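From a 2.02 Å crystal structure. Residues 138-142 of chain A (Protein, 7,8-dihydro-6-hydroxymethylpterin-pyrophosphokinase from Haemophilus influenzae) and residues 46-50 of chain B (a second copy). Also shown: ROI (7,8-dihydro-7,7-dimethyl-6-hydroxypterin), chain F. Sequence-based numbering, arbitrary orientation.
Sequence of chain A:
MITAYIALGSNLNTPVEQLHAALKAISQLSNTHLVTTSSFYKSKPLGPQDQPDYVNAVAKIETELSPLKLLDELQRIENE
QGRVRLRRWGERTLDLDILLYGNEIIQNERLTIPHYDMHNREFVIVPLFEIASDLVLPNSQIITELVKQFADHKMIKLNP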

# COMPACT_ATOMS: atom_id res chain seq x y z
N PRO A 138 5.15 -15.05 5.10
CA PRO A 138 5.09 -15.17 6.57
C PRO A 138 3.67 -15.15 7.16
O PRO A 138 3.43 -15.72 8.22
N ASN A 139 2.72 -14.51 6.47
CA ASN A 139 1.35 -14.46 6.96
C ASN A 139 0.53 -15.66 6.45
O ASN A 139 -0.69 -15.63 6.49
N SER A 140 1.23 -16.67 5.93
CA SER A 140 0.66 -17.91 5.39
C SER A 140 0.02 -17.83 3.98
O SER A 140 -0.44 -18.85 3.45
N GLN A 141 -0.04 -16.64 3.37
CA GLN A 141 -0.59 -16.54 2.00
C GLN A 141 0.41 -17.15 0.99
O GLN A 141 1.63 -17.17 1.22
N ILE A 142 -0.12 -17.68 -0.10
CA ILE A 142 0.68 -18.32 -1.12
C ILE A 142 0.83 -17.40 -2.32
O ILE A 142 -0.14 -16.77 -2.75
N LEU B 46 -5.74 -7.60 5.39
CA LEU B 46 -4.55 -7.24 4.64
C LEU B 46 -3.54 -7.19 5.78
O LEU B 46 -3.58 -6.31 6.62
N GLY B 47 -2.67 -8.19 5.83
CA GLY B 47 -1.67 -8.28 6.88
C GLY B 47 -1.70 -9.70 7.45
O GLY B 47 -2.04 -10.66 6.74
N PRO B 48 -1.34 -9.87 8.73
CA PRO B 48 -1.34 -11.20 9.36
C PRO B 48 -2.72 -11.84 9.18
O PRO B 48 -3.76 -11.16 9.26
N GLN B 49 -2.75 -13.14 8.92
CA GLN B 49 -4.02 -13.81 8.71
C GLN B 49 -4.68 -14.35 9.99
O GLN B 49 -5.83 -14.78 9.95
N ASP B 50 -3.97 -14.29 11.11
CA ASP B 50 -4.52 -14.73 12.41
C ASP B 50 -5.26 -13.57 13.14
O ASP B 50 -5.00 -13.27 14.31

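Two loop segments from two copies of the pyrophosphokinase meet around A:Asn139, whose CA-to-CB bond points toward chain B. Its p rotamer (chi1 70°, chi2 -12°) sets the amide to work in both directions: OD1 accepts from the backbone N of A:Gln141 at 3.0 Å, while ND2 donates to B:Gly47 O at 3.0 Å, the one direct hydrogen bond across the contact, and to A:Gln141 OE1 at 2.9 Å. A:Gln141 leaves its backbone sideways, but its m, t conformation with chi3 -50° brings the side-chain end nearer chain B. There a water bridges the chains, donating to A:Gln141 OE1 (3.0 Å) and accepting from B:Gly47 N (2.9 Å). B:Gly47 has backbone angles that call for glycine; a CB would also strike CD of B:Pro48. B:Gln49 points toward chain A and folds back through m, m and chi3 -68°, so that its NE2 reaches B:Gly47 O at 2.7 Å and shares that acceptor with A:Asn139. The fold leaves B:Gln49 CG tight against A:Asn139 O (3.1 Å) and 4.1 Å from A:Gln141 CG. A:Ser140, chi1 p, turns OG onto A:Asn139 O in a very short 2.5 Å hydrogen bond. B:Leu46 binds the pterin through its backbone: N to ROI N1, 3.0 Å, and O from ROI N8, 2.9 Å.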

# COMPACT_ATOMS: atom_id res chain seq x y z
CB PRO A 138 5.91 -13.97 7.05
CG PRO A 138 6.93 -13.80 5.95
CD PRO A 138 6.08 -13.97 4.72
CB ASN A 139 0.65 -13.15 6.54
CG ASN A 139 0.37 -13.09 5.04
OD1 ASN A 139 0.86 -13.91 4.27
ND2 ASN A 139 -0.43 -12.11 4.63
CB SER A 140 -0.31 -18.55 6.40
OG SER A 140 -1.59 -17.94 6.34
CB GLN A 141 -0.94 -15.09 1.64
CG GLN A 141 -2.23 -14.59 2.31
CD GLN A 141 -2.58 -13.15 1.94
OE1 GLN A 141 -1.74 -12.25 2.01
NE2 GLN A 141 -3.83 -12.94 1.56
CB ILE A 142 0.02 -19.64 -1.53
CG1 ILE A 142 -0.32 -20.44 -0.26
CG2 ILE A 142 0.95 -20.47 -2.39
CD1 ILE A 142 -1.19 -21.61 -0.51
CB LEU B 46 -4.67 -5.85 4.00
CG LEU B 46 -3.39 -5.38 3.28
CD1 LEU B 46 -3.04 -6.38 2.16
CD2 LEU B 46 -3.55 -3.96 2.71
CB PRO B 48 -1.07 -10.88 10.83
CG PRO B 48 -0.35 -9.59 10.80
CD PRO B 48 -0.98 -8.82 9.70
CB GLN B 49 -3.88 -14.89 7.62
CG GLN B 49 -3.52 -14.35 6.22
CD GLN B 49 -4.51 -13.30 5.71
OE1 GLN B 49 -5.67 -13.62 5.43
NE2 GLN B 49 -4.07 -12.04 5.62
CB ASP B 50 -3.41 -15.36 13.30
CG ASP B 50 -2.22 -14.42 13.54
OD1 ASP B 50 -2.04 -13.45 12.79
OD2 ASP B 50 -1.46 -14.64 14.51
N1 ROI F . -7.51 -5.35 6.13
C2 ROI F . -8.80 -5.21 5.68
N2 ROI F . -9.33 -6.22 4.93
N3 ROI F . -9.56 -4.11 5.95
C4 ROI F . -9.05 -3.06 6.67
O4 ROI F . -9.72 -2.06 6.95
C4A ROI F . -7.67 -3.10 7.15
N5 ROI F . -7.13 -2.12 7.82
C6 ROI F . -5.80 -2.10 8.26
C7 ROI F . -4.91 -3.23 7.83
C16 ROI F . -4.10 -2.69 6.60
C15 ROI F . -4.06 -3.64 8.99
N8 ROI F . -5.68 -4.39 7.33
C8A ROI F . -6.99 -4.34 6.83
O9 ROI F . -5.35 -1.16 8.98
O HOH W 1 -2.77 -9.76 3.40